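Local atomic coordinates of putative exported protein (Bacteroides fragilis, PDB entry 3FZX), a protein that is of unknown function but binds calcium ions and, with its closed antiparallel barrel of the LolA/LolB clan, may bind lipid or another hydrophobic ligand. Residues Y44-F56 and N65-N77. Sequence-based numbering, arbitrary orientation.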
ATOM      1  N   TYR A  44      -6.016 -17.103  -2.903  1.00 29.73           N
ATOM      2  CA  TYR A  44      -6.383 -17.054  -1.512  1.00 31.90           C
ATOM      3  C   TYR A  44      -7.888 -17.308  -1.452  1.00 33.77           C
ATOM      4  O   TYR A  44      -8.594 -17.027  -2.410  1.00 31.11           O
ATOM      5  CB  TYR A  44      -6.034 -15.687  -0.921  1.00 33.62           C
ATOM      6  CG  TYR A  44      -4.554 -15.465  -0.729  1.00 30.76           C
ATOM      7  CD1 TYR A  44      -3.937 -15.835   0.463  1.00 36.94           C
ATOM      8  CD2 TYR A  44      -3.758 -14.916  -1.742  1.00 33.51           C
ATOM      9  CE1 TYR A  44      -2.579 -15.656   0.654  1.00 33.74           C
ATOM     10  CE2 TYR A  44      -2.373 -14.732  -1.550  1.00 28.26           C
ATOM     11  CZ  TYR A  44      -1.812 -15.095  -0.348  1.00 32.02           C
ATOM     12  OH  TYR A  44      -0.478 -14.929  -0.125  1.00 38.03           O
ATOM     13  N   PRO A  45      -8.392 -17.845  -0.330  1.00 38.61           N
ATOM     14  CA  PRO A  45      -9.837 -18.071  -0.256  1.00 41.02           C
ATOM     15  C   PRO A  45     -10.621 -16.805  -0.607  1.00 43.13           C
ATOM     16  O   PRO A  45     -11.536 -16.850  -1.406  1.00 45.50           O
ATOM     17  CB  PRO A  45     -10.066 -18.458   1.213  1.00 41.94           C
ATOM     18  CG  PRO A  45      -8.713 -18.802   1.759  1.00 41.29           C
ATOM     19  CD  PRO A  45      -7.746 -17.976   0.986  1.00 41.08           C
ATOM     20  N   SER A  46     -10.196 -15.669  -0.079  1.00 45.57           N
ATOM     21  CA  SER A  46     -10.889 -14.399  -0.305  1.00 47.56           C
ATOM     22  C   SER A  46     -10.673 -13.736  -1.673  1.00 46.90           C
ATOM     23  O   SER A  46     -11.119 -12.595  -1.859  1.00 50.98           O
ATOM     24  CB  SER A  46     -10.439 -13.409   0.770  1.00 47.79           C
ATOM     25  OG  SER A  46      -9.055 -13.161   0.620  1.00 54.52           O
ATOM     26  N   GLY A  47     -10.007 -14.409  -2.617  1.00 42.55           N
ATOM     27  CA  GLY A  47      -9.625 -13.772  -3.880  1.00 41.13           C
ATOM     28  C   GLY A  47      -8.148 -13.929  -4.232  1.00 40.26           C
ATOM     29  O   GLY A  47      -7.388 -14.566  -3.530  1.00 45.20           O
HETATM   30  N   MSE A  48      -7.741 -13.304  -5.314  1.00 37.92           N
HETATM   31  CA  MSE A  48      -6.422 -13.501  -5.907  1.00 37.04           C
HETATM   32  C   MSE A  48      -5.433 -12.356  -5.634  1.00 36.48           C
HETATM   33  O   MSE A  48      -5.833 -11.208  -5.437  1.00 34.73           O
HETATM   34  CB  MSE A  48      -6.657 -13.626  -7.414  1.00 36.01           C
HETATM   35  CG  MSE A  48      -5.462 -13.668  -8.320  1.00 40.07           C
HETATM   36 SE   MSE A  48      -6.065 -14.556 -10.024  0.75 51.60          SE
HETATM   37  CE  MSE A  48      -7.484 -13.277 -10.515  1.00 45.03           C
ATOM     38  N   GLU A  49      -4.144 -12.692  -5.645  1.00 35.21           N
ATOM     39  CA  GLU A  49      -3.057 -11.735  -5.536  1.00 34.90           C
ATOM     40  C   GLU A  49      -2.166 -11.878  -6.769  1.00 35.55           C
ATOM     41  O   GLU A  49      -1.714 -12.988  -7.073  1.00 36.62           O
ATOM     42  CB  GLU A  49      -2.207 -12.023  -4.310  1.00 33.53           C
ATOM     43  CG  GLU A  49      -1.166 -10.942  -4.015  1.00 33.48           C
ATOM     44  CD  GLU A  49      -1.660  -9.912  -3.022  1.00 39.65           C
ATOM     45  OE1 GLU A  49      -2.896  -9.723  -2.892  1.00 37.88           O
ATOM     46  OE2 GLU A  49      -0.797  -9.293  -2.345  1.00 36.23           O
ATOM     47  N   VAL A  50      -1.902 -10.770  -7.462  1.00 33.98           N
ATOM     48  CA  VAL A  50      -1.021 -10.770  -8.652  1.00 34.43           C
ATOM     49  C   VAL A  50       0.149  -9.835  -8.384  1.00 35.10           C
ATOM     50  O   VAL A  50      -0.060  -8.687  -8.036  1.00 36.52           O
ATOM     51  CB  VAL A  50      -1.757 -10.311  -9.935  1.00 35.42           C
ATOM     52  CG1 VAL A  50      -0.764  -9.946 -11.056  1.00 33.67           C
ATOM     53  CG2 VAL A  50      -2.738 -11.361 -10.421  1.00 28.77           C
ATOM     54  N   VAL A  51       1.370 -10.340  -8.504  1.00 34.68           N
ATOM     55  CA  VAL A  51       2.576  -9.536  -8.394  1.00 33.65           C
ATOM     56  C   VAL A  51       3.057  -9.339  -9.839  1.00 35.06           C
ATOM     57  O   VAL A  51       3.254 -10.323 -10.567  1.00 33.04           O
ATOM     58  CB  VAL A  51       3.655 -10.257  -7.526  1.00 37.06           C
ATOM     59  CG1 VAL A  51       5.012  -9.544  -7.598  1.00 33.70           C
ATOM     60  CG2 VAL A  51       3.191 -10.381  -6.051  1.00 33.44           C
ATOM     61  N   ALA A  52       3.218  -8.080 -10.265  1.00 34.89           N
ATOM     62  CA  ALA A  52       3.707  -7.785 -11.615  1.00 38.29           C
ATOM     63  C   ALA A  52       4.934  -6.884 -11.556  1.00 39.26           C
ATOM     64  O   ALA A  52       5.047  -6.073 -10.660  1.00 39.49           O
ATOM     65  CB  ALA A  52       2.626  -7.124 -12.444  1.00 35.27           C
ATOM     66  N   ASN A  53       5.850  -7.067 -12.503  1.00 40.52           N
ATOM     67  CA  ASN A  53       6.977  -6.152 -12.708  1.00 42.34           C
ATOM     68  C   ASN A  53       6.574  -5.052 -13.678  1.00 41.87           C
ATOM     69  O   ASN A  53       5.928  -5.341 -14.682  1.00 43.18           O
ATOM     70  CB  ASN A  53       8.151  -6.885 -13.330  1.00 42.21           C
ATOM     71  CG  ASN A  53       8.656  -8.009 -12.462  1.00 51.42           C
ATOM     72  OD1 ASN A  53       8.908  -9.104 -12.950  1.00 70.89           O
ATOM     73  ND2 ASN A  53       8.784  -7.761 -11.173  1.00 57.16           N
ATOM     74  N   TYR A  54       6.946  -3.807 -13.380  1.00 41.45           N
ATOM     75  CA  TYR A  54       6.711  -2.687 -14.292  1.00 39.50           C
ATOM     76  C   TYR A  54       8.029  -2.111 -14.747  1.00 41.85           C
ATOM     77  O   TYR A  54       9.022  -2.167 -14.011  1.00 40.68           O
ATOM     78  CB  TYR A  54       5.855  -1.583 -13.674  1.00 39.18           C
ATOM     79  CG  TYR A  54       6.446  -0.871 -12.474  1.00 43.65           C
ATOM     80  CD1 TYR A  54       7.336   0.203 -12.630  1.00 46.98           C
ATOM     81  CD2 TYR A  54       6.088  -1.241 -11.184  1.00 45.75           C
ATOM     82  CE1 TYR A  54       7.875   0.868 -11.523  1.00 47.31           C
ATOM     83  CE2 TYR A  54       6.620  -0.581 -10.072  1.00 52.26           C
ATOM     84  CZ  TYR A  54       7.508   0.469 -10.253  1.00 48.49           C
ATOM     85  OH  TYR A  54       8.000   1.118  -9.155  1.00 59.29           O
ATOM     86  N   THR A  55       8.012  -1.595 -15.980  1.00 41.30           N
ATOM     87  CA  THR A  55       9.071  -0.795 -16.560  1.00 40.27           C
ATOM     88  C   THR A  55       8.453   0.448 -17.217  1.00 39.35           C
ATOM     89  O   THR A  55       7.427   0.371 -17.895  1.00 38.23           O
ATOM     90  CB  THR A  55       9.850  -1.566 -17.580  1.00 41.98           C
ATOM     91  OG1 THR A  55      10.474  -2.660 -16.920  1.00 49.80           O
ATOM     92  CG2 THR A  55      10.934  -0.717 -18.190  1.00 43.54           C
ATOM     93  N   PHE A  56       9.055   1.592 -16.917  1.00 37.76           N
ATOM     94  CA  PHE A  56       8.725   2.878 -17.497  1.00 36.73           C
ATOM     95  C   PHE A  56       9.927   3.196 -18.369  1.00 36.05           C
ATOM     96  O   PHE A  56      11.052   3.192 -17.896  1.00 34.10           O
ATOM     97  CB  PHE A  56       8.620   3.979 -16.429  1.00 35.69           C
ATOM     98  CG  PHE A  56       7.321   4.020 -15.681  1.00 37.01           C
ATOM     99  CD1 PHE A  56       6.222   4.707 -16.202  1.00 49.64           C
ATOM    100  CD2 PHE A  56       7.200   3.431 -14.430  1.00 40.70           C
ATOM    101  CE1 PHE A  56       4.997   4.762 -15.499  1.00 51.67           C
ATOM    102  CE2 PHE A  56       5.984   3.471 -13.734  1.00 40.71           C
ATOM    103  CZ  PHE A  56       4.888   4.151 -14.262  1.00 41.27           C
ATOM    104  N   ASN A  65      12.653   3.649 -15.081  1.00 41.34           N
ATOM    105  CA  ASN A  65      12.340   3.157 -13.758  1.00 39.39           C
ATOM    106  C   ASN A  65      11.706   1.787 -13.891  1.00 41.39           C
ATOM    107  O   ASN A  65      10.941   1.560 -14.831  1.00 39.17           O
ATOM    108  CB  ASN A  65      11.321   4.106 -13.125  1.00 39.48           C
ATOM    109  CG  ASN A  65      11.214   3.956 -11.620  1.00 36.21           C
ATOM    110  OD1 ASN A  65      10.240   3.434 -11.121  1.00 41.97           O
ATOM    111  ND2 ASN A  65      12.212   4.435 -10.894  1.00 35.54           N
ATOM    112  N   SER A  66      12.017   0.885 -12.962  1.00 41.91           N
ATOM    113  CA  SER A  66      11.309  -0.377 -12.836  1.00 43.52           C
ATOM    114  C   SER A  66      11.184  -0.838 -11.400  1.00 44.87           C
ATOM    115  O   SER A  66      11.973  -0.478 -10.521  1.00 44.32           O
ATOM    116  CB  SER A  66      11.904  -1.478 -13.711  1.00 44.79           C
ATOM    117  OG  SER A  66      13.295  -1.507 -13.624  1.00 50.93           O
ATOM    118  N   GLY A  67      10.134  -1.611 -11.164  1.00 45.70           N
ATOM    119  CA  GLY A  67       9.831  -2.111  -9.843  1.00 45.20           C
ATOM    120  C   GLY A  67       8.783  -3.192  -9.918  1.00 45.42           C
ATOM    121  O   GLY A  67       8.580  -3.816 -10.972  1.00 42.84           O
ATOM    122  N   GLN A  68       8.153  -3.437  -8.782  1.00 44.34           N
ATOM    123  CA  GLN A  68       7.104  -4.415  -8.701  1.00 45.35           C
ATOM    124  C   GLN A  68       5.891  -3.716  -8.181  1.00 44.76           C
ATOM    125  O   GLN A  68       5.991  -2.690  -7.528  1.00 44.70           O
ATOM    126  CB  GLN A  68       7.481  -5.553  -7.772  1.00 46.76           C
ATOM    127  CG  GLN A  68       8.616  -6.385  -8.305  1.00 56.31           C
ATOM    128  CD  GLN A  68       8.690  -7.750  -7.645  1.00 64.60           C
ATOM    129  OE1 GLN A  68       8.765  -8.768  -8.325  1.00 75.60           O
ATOM    130  NE2 GLN A  68       8.649  -7.780  -6.317  1.00 72.07           N
HETATM  131  N   MSE A  69       4.735  -4.258  -8.519  1.00 43.70           N
HETATM  132  CA  MSE A  69       3.476  -3.754  -8.009  1.00 43.77           C
HETATM  133  C   MSE A  69       2.507  -4.908  -7.783  1.00 39.27           C
HETATM  134  O   MSE A  69       2.803  -6.053  -8.150  1.00 36.98           O
HETATM  135  CB  MSE A  69       2.935  -2.668  -8.923  1.00 45.04           C
HETATM  136  CG  MSE A  69       3.008  -2.977 -10.372  1.00 56.83           C
HETATM  137 SE   MSE A  69       1.283  -3.431 -10.925  0.75 89.01          SE
HETATM  138  CE  MSE A  69       0.649  -1.568 -11.158  1.00 52.97           C
ATOM    139  N   VAL A  70       1.373  -4.598  -7.174  1.00 35.75           N
ATOM    140  CA  VAL A  70       0.400  -5.616  -6.835  0.50 36.24           C
ATOM    141  C   VAL A  70      -1.021  -5.234  -7.218  1.00 35.90           C
ATOM    142  O   VAL A  70      -1.419  -4.079  -7.089  1.00 37.14           O
ATOM    143  CB  VAL A  70       0.504  -5.943  -5.335  0.50 36.35           C
ATOM    144  CG1 VAL A  70      -0.582  -6.916  -4.903  0.50 34.31           C
ATOM    145  CG2 VAL A  70       1.890  -6.516  -5.063  0.50 34.78           C
ATOM    146  N   ALA A  71      -1.757  -6.225  -7.730  1.00 35.82           N
ATOM    147  CA  ALA A  71      -3.187  -6.121  -8.015  1.00 35.36           C
ATOM    148  C   ALA A  71      -3.813  -7.235  -7.178  1.00 36.42           C
ATOM    149  O   ALA A  71      -3.222  -8.323  -7.068  1.00 34.83           O
ATOM    150  CB  ALA A  71      -3.479  -6.365  -9.470  1.00 33.69           C
ATOM    151  N   ARG A  72      -4.991  -6.977  -6.600  1.00 35.11           N
ATOM    152  CA  ARG A  72      -5.641  -7.945  -5.748  1.00 34.49           C
ATOM    153  C   ARG A  72      -7.150  -7.833  -5.596  1.00 34.84           C
ATOM    154  O   ARG A  72      -7.726  -6.757  -5.684  1.00 31.39           O
ATOM    155  CB  ARG A  72      -5.036  -7.952  -4.331  1.00 36.21           C
ATOM    156  CG  ARG A  72      -5.299  -6.721  -3.509  1.00 40.40           C
ATOM    157  CD  ARG A  72      -5.063  -6.881  -1.984  1.00 39.09           C
ATOM    158  NE  ARG A  72      -3.739  -7.381  -1.627  1.00 41.19           N
ATOM    159  CZ  ARG A  72      -3.161  -7.242  -0.431  1.00 37.68           C
ATOM    160  NH1 ARG A  72      -3.727  -6.534   0.542  1.00 36.89           N
ATOM    161  NH2 ARG A  72      -1.965  -7.782  -0.216  1.00 38.90           N
ATOM    162  N   CYS A  73      -7.730  -8.991  -5.298  1.00 35.59           N
ATOM    163  CA  CYS A  73      -9.124  -9.157  -4.982  1.00 42.02           C
ATOM    164  C   CYS A  73      -9.158  -9.660  -3.555  1.00 39.66           C
ATOM    165  O   CYS A  73      -8.511 -10.640  -3.228  1.00 36.41           O
ATOM    166  CB  CYS A  73      -9.737 -10.224  -5.900  1.00 43.64           C
ATOM    167  SG  CYS A  73     -11.310  -9.772  -6.469  1.00 71.48           S
ATOM    168  N   SER A  74      -9.875  -8.957  -2.705  1.00 42.23           N
ATOM    169  CA  SER A  74     -10.117  -9.404  -1.355  1.00 46.89           C
ATOM    170  C   SER A  74     -11.608  -9.236  -1.030  1.00 50.73           C
ATOM    171  O   SER A  74     -12.160  -8.139  -1.118  1.00 50.79           O
ATOM    172  CB  SER A  74      -9.275  -8.645  -0.373  1.00 44.48           C
ATOM    173  OG  SER A  74      -9.647  -9.094   0.911  1.00 55.82           O
ATOM    174  N   ASP A  75     -12.238 -10.342  -0.651  1.00 55.08           N
ATOM    175  CA  ASP A  75     -13.688 -10.430  -0.518  1.00 57.48           C
ATOM    176  C   ASP A  75     -14.250 -10.049  -1.881  1.00 56.65           C
ATOM    177  O   ASP A  75     -13.782 -10.589  -2.905  1.00 59.83           O
ATOM    178  CB  ASP A  75     -14.212  -9.613   0.673  1.00 60.01           C
ATOM    179  CG  ASP A  75     -13.899 -10.279   2.025  1.00 66.93           C
ATOM    180  OD1 ASP A  75     -13.631 -11.509   2.063  1.00 66.56           O
ATOM    181  OD2 ASP A  75     -13.934  -9.566   3.058  1.00 77.43           O
ATOM    182  N   GLY A  76     -15.194  -9.132  -1.965  1.00 52.40           N
ATOM    183  CA  GLY A  76     -15.689  -8.781  -3.293  1.00 51.23           C
ATOM    184  C   GLY A  76     -14.871  -7.727  -4.014  1.00 49.35           C
ATOM    185  O   GLY A  76     -15.144  -7.462  -5.186  1.00 51.07           O
ATOM    186  N   ASN A  77     -13.835  -7.188  -3.358  1.00 46.25           N
ATOM    187  CA  ASN A  77     -13.219  -5.916  -3.756  1.00 43.64           C
ATOM    188  C   ASN A  77     -11.837  -5.947  -4.373  1.00 40.43           C
ATOM    189  O   ASN A  77     -10.871  -6.477  -3.797  1.00 38.45           O
ATOM    190  CB  ASN A  77     -13.239  -4.987  -2.547  1.00 44.66           C
ATOM    191  CG  ASN A  77     -14.592  -5.043  -1.822  1.00 56.48           C
ATOM    192  OD1 ASN A  77     -15.643  -5.206  -2.458  1.00 65.68           O
ATOM    193  ND2 ASN A  77     -14.564  -4.973  -0.499  1.00 66.81           N
TER
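Glu49 to Phe56 pair with Asn65 to Arg72 in continuous antiparallel register, the strand axes 4.6 Å apart at closest and their directions 150° from each other; paired backbone bonds join Val50 with Ala71, Ala52 with Met69, Tyr54 with Gly67 and Phe56 with Asn65. Among the side chains, Glu49 and Arg72, a non-hydrogen-bonded pair, run side by side. Arg72 grips the carboxylate side-on: NH2 lies 2.9 Å from OE2 of Glu49 in an almost straight bond (175°) on the syn lone pair, whereas NE, 2.8 Å from OE1 of Glu49, makes a more bent one. A bend at chi2 of Glu49 turns its carboxylate across toward the neighbouring strand. This buried ion pair is shared with the second subunit, whose Arg130 and Tyr132 reach Glu49 while its Met102 and Thr128 carbonyls accept from Arg72. On the same face, Asn53 ND2 gives a weak bond to Gln68 OE1 (3.0 Å), the two amides nearly coplanar.

Tyr54 dominates the other face. With CG set between its backbone N and carbonyl carbon (chi1 63°), the ring folds over Gly67, whose CA sits 3.8 Å from the ring centroid in a CH-pi contact and whose backbone N lies 3.3 Å above the ring plane of Tyr54, toward the rim. Met69 CG meets the ring edge at CD2 of Tyr54 (3.6 Å), and the selenium of Met69, a selenomethionine, lies 4.2 Å from Ala52 CB. The alternating antiparallel pairs, with the salt bridge on one face and Tyr54 over Gly67 on the other, make this the beta hairpin of strands 47-58 and 63-74, adjacent in the closed antiparallel barrel.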